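PDB 1W8S: fructose-bisphosphate aldolase class I from Thermoproteus tenax, which belongs to the DeoC/LacD family of aldolases, enzymes built on the TIM-barrel fold, and binds 1,6-di-O-phosphono-beta-D-fructofuranose in this crystal. Local coordinates for residues E[88-93]-E[146-151]; E[196-201]-E[224-229]. The protein carries 2 engineered substitutions. All coordinates share one frame; numbering follows the deposited sequence.

Interaction 1 (E[88-93]-E[146-151]). Engineered in segment 146-151: Phe146 (natural residue Tyr). With FBP (1,6-di-O-phosphono-beta-D-fructofuranose), chain O.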
loop_
_atom_site.group_PDB
_atom_site.type_symbol
_atom_site.label_atom_id
_atom_site.label_comp_id
_atom_site.label_asym_id
_atom_site.label_seq_id
_atom_site.Cartn_x
_atom_site.Cartn_y
_atom_site.Cartn_z
ATOM N N GLY E 88 16.582 -7.365 -1.949
ATOM C CA GLY E 88 15.881 -6.406 -2.816
ATOM C C GLY E 88 16.503 -5.015 -2.990
ATOM O O GLY E 88 17.645 -4.721 -2.584
ATOM N N GLU E 89 15.719 -4.129 -3.603
ATOM C CA GLU E 89 16.106 -2.719 -3.662
ATOM C C GLU E 89 16.106 -2.267 -2.199
ATOM O O GLU E 89 15.190 -2.607 -1.439
ATOM C CB GLU E 89 15.174 -1.898 -4.591
ATOM C CG GLU E 89 15.658 -1.760 -6.080
ATOM C CD GLU E 89 17.035 -1.103 -6.306
ATOM O OE1 GLU E 89 17.230 0.055 -5.966
ATOM O OE2 GLU E 89 17.975 -1.715 -6.906
ATOM N N PRO E 90 17.159 -1.566 -1.766
ATOM C CA PRO E 90 17.350 -1.272 -0.341
ATOM C C PRO E 90 16.192 -0.536 0.264
ATOM O O PRO E 90 15.777 0.474 -0.261
ATOM C CB PRO E 90 18.599 -0.379 -0.317
ATOM C CG PRO E 90 19.302 -0.696 -1.562
ATOM C CD PRO E 90 18.283 -1.053 -2.558
ATOM N N VAL E 91 15.708 -1.040 1.386
ATOM C CA VAL E 91 14.590 -0.424 2.061
ATOM C C VAL E 91 14.669 -0.761 3.537
ATOM O O VAL E 91 15.028 -1.868 3.910
ATOM C CB VAL E 91 13.263 -0.874 1.424
ATOM C CG1 VAL E 91 12.984 -2.310 1.729
ATOM C CG2 VAL E 91 12.108 0.024 1.866
ATOM N N SER E 92 14.367 0.214 4.369
ATOM C CA SER E 92 14.413 0.049 5.828
ATOM C C SER E 92 13.182 0.778 6.400
ATOM O O SER E 92 13.075 1.990 6.231
ATOM C CB SER E 92 15.687 0.664 6.374
ATOM O OG SER E 92 15.847 0.402 7.778
ATOM N N VAL E 93 12.237 0.033 6.982
ATOM C CA VAL E 93 11.008 0.639 7.498
ATOM C C VAL E 93 11.016 0.723 9.024
ATOM O O VAL E 93 11.705 -0.030 9.703
ATOM C CB VAL E 93 9.747 -0.119 7.051
ATOM C CG1 VAL E 93 9.633 -0.163 5.568
ATOM C CG2 VAL E 93 9.727 -1.489 7.608
ATOM N N PHE E 146 22.387 7.369 3.334
ATOM C CA PHE E 146 23.303 6.408 2.695
ATOM C C PHE E 146 22.766 6.022 1.343
ATOM O O PHE E 146 22.086 4.992 1.209
ATOM C CB PHE E 146 23.426 5.128 3.520
ATOM C CG PHE E 146 24.017 5.314 4.887
ATOM C CD1 PHE E 146 25.184 6.038 5.081
ATOM C CD2 PHE E 146 23.397 4.746 5.998
ATOM C CE1 PHE E 146 25.740 6.187 6.340
ATOM C CE2 PHE E 146 23.928 4.899 7.260
ATOM C CZ PHE E 146 25.124 5.631 7.437
ATOM N N PRO E 147 23.050 6.828 0.323
ATOM C CA PRO E 147 22.651 6.479 -1.043
ATOM C C PRO E 147 23.113 5.110 -1.423
ATOM O O PRO E 147 24.250 4.728 -1.168
ATOM C CB PRO E 147 23.331 7.571 -1.906
ATOM C CG PRO E 147 23.445 8.746 -0.982
ATOM C CD PRO E 147 23.680 8.159 0.375
ATOM N N ARG E 148 22.205 4.346 -2.016
ATOM C CA ARG E 148 22.428 2.948 -2.294
ATOM C C ARG E 148 21.310 2.492 -3.187
ATOM O O ARG E 148 20.151 2.789 -2.907
ATOM C CB ARG E 148 22.375 2.135 -0.997
ATOM C CG ARG E 148 22.841 0.725 -1.110
ATOM C CD ARG E 148 22.973 0.051 0.233
ATOM N NE ARG E 148 24.042 0.676 1.016
ATOM C CZ ARG E 148 24.159 0.591 2.338
ATOM N NH1 ARG E 148 23.252 -0.054 3.054
ATOM N NH2 ARG E 148 25.174 1.200 2.956
ATOM N N GLY E 149 21.654 1.699 -4.201
ATOM C CA GLY E 149 20.709 1.250 -5.222
ATOM C C GLY E 149 20.674 2.276 -6.328
ATOM O O GLY E 149 21.447 3.239 -6.308
ATOM N N GLY E 150 19.814 2.053 -7.312
ATOM C CA GLY E 150 19.737 2.926 -8.467
ATOM C C GLY E 150 21.070 3.094 -9.172
ATOM O O GLY E 150 21.761 2.117 -9.475
ATOM N N LYS E 151 21.435 4.340 -9.441
ATOM C CA LYS E 151 22.664 4.636 -10.157
ATOM C C LYS E 151 23.894 4.629 -9.237
ATOM O O LYS E 151 24.997 4.886 -9.704
ATOM C CB LYS E 151 22.598 6.020 -10.804
ATOM C CG LYS E 151 21.438 6.277 -11.754
ATOM C CD LYS E 151 21.499 7.755 -12.206
ATOM C CE LYS E 151 20.461 8.067 -13.287
ATOM N NZ LYS E 151 19.070 8.020 -12.793
HETATM P P1 FBP O . 30.059 1.732 12.196
HETATM O O1P FBP O . 30.300 0.367 12.712
HETATM O O2P FBP O . 31.033 2.825 12.727
HETATM O O3P FBP O . 30.089 1.823 10.667
HETATM O O1 FBP O . 28.602 2.144 12.695
HETATM C C1 FBP O . 28.002 3.350 12.273
HETATM C C2 FBP O . 26.823 3.025 11.345
HETATM O O2 FBP O . 26.242 4.248 10.839
HETATM C C3 FBP O . 25.723 2.180 12.003
HETATM O O3 FBP O . 24.839 2.902 12.845
HETATM C C4 FBP O . 25.040 1.593 10.769
HETATM O O4 FBP O . 24.311 0.398 10.994
HETATM C C5 FBP O . 26.235 1.308 9.872
HETATM O O5 FBP O . 27.246 2.276 10.204
HETATM C C6 FBP O . 25.836 1.395 8.403
HETATM O O6 FBP O . 26.992 1.224 7.603
HETATM P P2 FBP O . 27.060 0.071 6.469
HETATM O O4P FBP O . 28.481 -0.442 6.467
HETATM O O5P FBP O . 26.002 -0.996 6.757
HETATM O O6P FBP O . 26.884 0.683 5.068
#
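Pro90 and Arg148 form the tight half of this contact: CG of the proline ring lies 3.8 Å from CG of Arg148, the ring crossing the aliphatic part of the arginine. The same Pro90 CG also rests 3.8 Å from the carbonyl O of Arg148, so the ring tip is set against both side chain and backbone. Beyond the proline, Arg148 carries on with CG anti to its backbone N (chi1 -169°) and a bend at chi3, which brings the guanidinium to the bound FBP. There NH2 makes a weak hydrogen bond to phosphate oxygen O6P, 2.8 Å long and bent to 129°. Glu155 forms a salt bridge with NE of the same guanidinium. The engineered Phe146 also turns a ring edge to the ligand, CZ being 3.8 Å from FBP O2.

Toward solvent the contact loosens. Glu89 OE1 is 3.8 Å from CA of Gly149 and 3.5 Å from N of Gly150, but no hydrogen bond joins the two segments; that oxygen is hydrogen-bonded to Gly118 N instead. Gly149 and Gly150, both at positive phi, meet it with backbone alone, OE1 filling the space a side chain on Gly149 would need.

Both loops follow the C-terminal ends of parallel barrel strands, 75-81 and 141-145, the side where TIM barrels carry their ligand pocket, and Pro147 packs the second loop onto Ile160 and Ala164 of helix 158-171.

Interaction 2 (E[196-201]-E[224-229])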
loop_
_atom_site.group_PDB
_atom_site.type_symbol
_atom_site.label_atom_id
_atom_site.label_comp_id
_atom_site.label_asym_id
_atom_site.label_seq_id
_atom_site.Cartn_x
_atom_site.Cartn_y
_atom_site.Cartn_z
ATOM N N LYS E 196 23.468 24.555 8.100
ATOM C CA LYS E 196 23.313 24.605 9.557
ATOM C C LYS E 196 23.096 23.231 10.234
ATOM O O LYS E 196 23.043 23.151 11.469
ATOM C CB LYS E 196 22.052 25.433 9.908
ATOM C CG LYS E 196 22.089 26.891 9.501
ATOM C CD LYS E 196 20.669 27.498 9.749
ATOM C CE LYS E 196 20.659 28.992 9.595
ATOM N NZ LYS E 196 19.412 29.563 10.129
ATOM N N VAL E 197 22.901 22.168 9.459
ATOM C CA VAL E 197 22.667 20.841 10.061
ATOM C C VAL E 197 24.037 20.157 10.290
ATOM O O VAL E 197 24.828 19.967 9.338
ATOM C CB VAL E 197 21.719 19.975 9.210
ATOM C CG1 VAL E 197 21.545 18.595 9.815
ATOM C CG2 VAL E 197 20.348 20.678 9.048
ATOM N N PRO E 198 24.341 19.801 11.536
ATOM C CA PRO E 198 25.632 19.156 11.832
ATOM C C PRO E 198 25.777 17.762 11.250
ATOM O O PRO E 198 24.795 17.010 11.147
ATOM C CB PRO E 198 25.684 19.116 13.356
ATOM C CG PRO E 198 24.209 19.154 13.782
ATOM C CD PRO E 198 23.543 20.022 12.756
ATOM N N VAL E 199 27.024 17.425 10.918
ATOM C CA VAL E 199 27.382 16.193 10.234
ATOM C C VAL E 199 28.220 15.321 11.148
ATOM O O VAL E 199 29.198 15.780 11.734
ATOM C CB VAL E 199 28.222 16.484 8.953
ATOM C CG1 VAL E 199 28.835 15.196 8.371
ATOM C CG2 VAL E 199 27.377 17.138 7.892
ATOM N N LEU E 200 27.809 14.065 11.236
ATOM C CA LEU E 200 28.493 12.987 11.917
ATOM C C LEU E 200 28.990 11.991 10.898
ATOM O O LEU E 200 28.251 11.564 10.010
ATOM C CB LEU E 200 27.529 12.278 12.860
ATOM C CG LEU E 200 27.028 13.059 14.075
ATOM C CD1 LEU E 200 25.941 12.261 14.791
ATOM C CD2 LEU E 200 28.184 13.398 15.032
ATOM N N MET E 201 30.245 11.619 11.011
ATOM C CA MET E 201 30.841 10.632 10.124
ATOM C C MET E 201 30.484 9.257 10.653
ATOM O O MET E 201 30.674 8.971 11.828
ATOM C CB MET E 201 32.371 10.792 10.120
ATOM C CG MET E 201 33.161 9.647 9.449
ATOM S SD MET E 201 34.355 8.856 10.579
ATOM C CE MET E 201 35.190 7.768 9.454
ATOM N N GLY E 224 35.311 20.029 9.116
ATOM C CA GLY E 224 34.361 20.856 9.849
ATOM C C GLY E 224 33.150 20.068 10.310
ATOM O O GLY E 224 32.135 20.631 10.725
ATOM N N ALA E 225 33.226 18.753 10.253
ATOM C CA ALA E 225 32.129 17.950 10.805
ATOM C C ALA E 225 32.005 18.079 12.332
ATOM O O ALA E 225 32.976 18.420 13.046
ATOM C CB ALA E 225 32.296 16.535 10.426
ATOM N N LEU E 226 30.817 17.740 12.829
ATOM C CA LEU E 226 30.551 17.763 14.252
ATOM C C LEU E 226 31.284 16.655 14.996
ATOM O O LEU E 226 31.591 16.798 16.166
ATOM C CB LEU E 226 29.049 17.645 14.529
ATOM C CG LEU E 226 28.649 17.690 15.996
ATOM C CD1 LEU E 226 28.935 19.050 16.625
ATOM C CD2 LEU E 226 27.216 17.330 16.150
ATOM N N GLY E 227 31.537 15.547 14.322
ATOM C CA GLY E 227 32.141 14.400 14.977
ATOM C C GLY E 227 31.809 13.076 14.303
ATOM O O GLY E 227 31.667 13.014 13.083
ATOM N N ILE E 228 31.696 12.017 15.104
ATOM C CA ILE E 228 31.612 10.689 14.547
ATOM C C ILE E 228 30.518 9.875 15.229
ATOM O O ILE E 228 30.216 10.103 16.393
ATOM C CB ILE E 228 32.982 9.984 14.639
ATOM C CG1 ILE E 228 33.347 9.628 16.086
ATOM C CG2 ILE E 228 34.080 10.888 14.065
ATOM C CD1 ILE E 228 34.688 8.929 16.229
ATOM N N ALA E 229 29.929 8.957 14.462
ATOM C CA ALA E 229 29.029 7.956 14.982
ATOM C C ALA E 229 29.725 6.647 14.649
ATOM O O ALA E 229 29.803 6.279 13.491
ATOM C CB ALA E 229 27.656 8.054 14.323
HETATM O O HOH W 1 29.037 19.530 10.725
#
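With CG anti to its backbone N (chi1 -179°), Leu226 lays CD2 against CB of Pro198 at 3.7 Å. Met201 also has CG anti to N, and a bend at chi2 then sets SD 4.0 Å from CG2 of Ile228; the two side chains run side by side and point the same way.

Between these contacts the backbones pair as parallel beta strands, Leu200 with Gly227 and Met201 with Ile228. Val199 O accepts a hydrogen bond from Leu226 N at 2.8 Å, bent to 136°, and Gly227 N makes a weak, longer second bond to it. Further along, the bonds straighten: Met201 N reaches Gly227 O at 2.9 Å (171°), and Ala229 N reaches Met201 O at 2.7 Å. Leu200 spreads CD2 over the backbone of Gly227, 3.7 Å from its C, where glycine offers no side chain. Where the two segments diverge before the pairing, a water accepts a hydrogen bond from Val199 N at 2.9 Å and donates one to O of Gly224, the residue that closes the preceding helix in a Schellman motif.

Leu200 and Ala229 share the face turned to the barrel interior, where Ala229 touches the bound FBP. Met201 and Ile228 share the other face, on which Met201 packs against Phe213, Gln216 and Val220 of helix 210-222. That helix links strands 199-202 and 227-230 in a beta-alpha-beta crossover, and strands 175-179 and 18-22 extend the barrel wall beyond them.

In the fold
The two contacts sit at different depths of one barrel, their centres 23 Å apart and their nearest atoms about 7 Å apart. Interaction 2 is buried and builds the wall itself, joining neighbouring parallel strands through backbone hydrogen bonds and apolar side chains. Interaction 1 is a surface contact between loops, smaller in buried area, with no hydrogen bond from one segment to the other; its polar groups look to other partners. They share no strand or helix, yet each lends residues to the FBP pocket: Phe146 and Arg148 from the loop, Ala229 from the wall. Both also border the same neighbouring subunit, among others through Lys151 and Lys196.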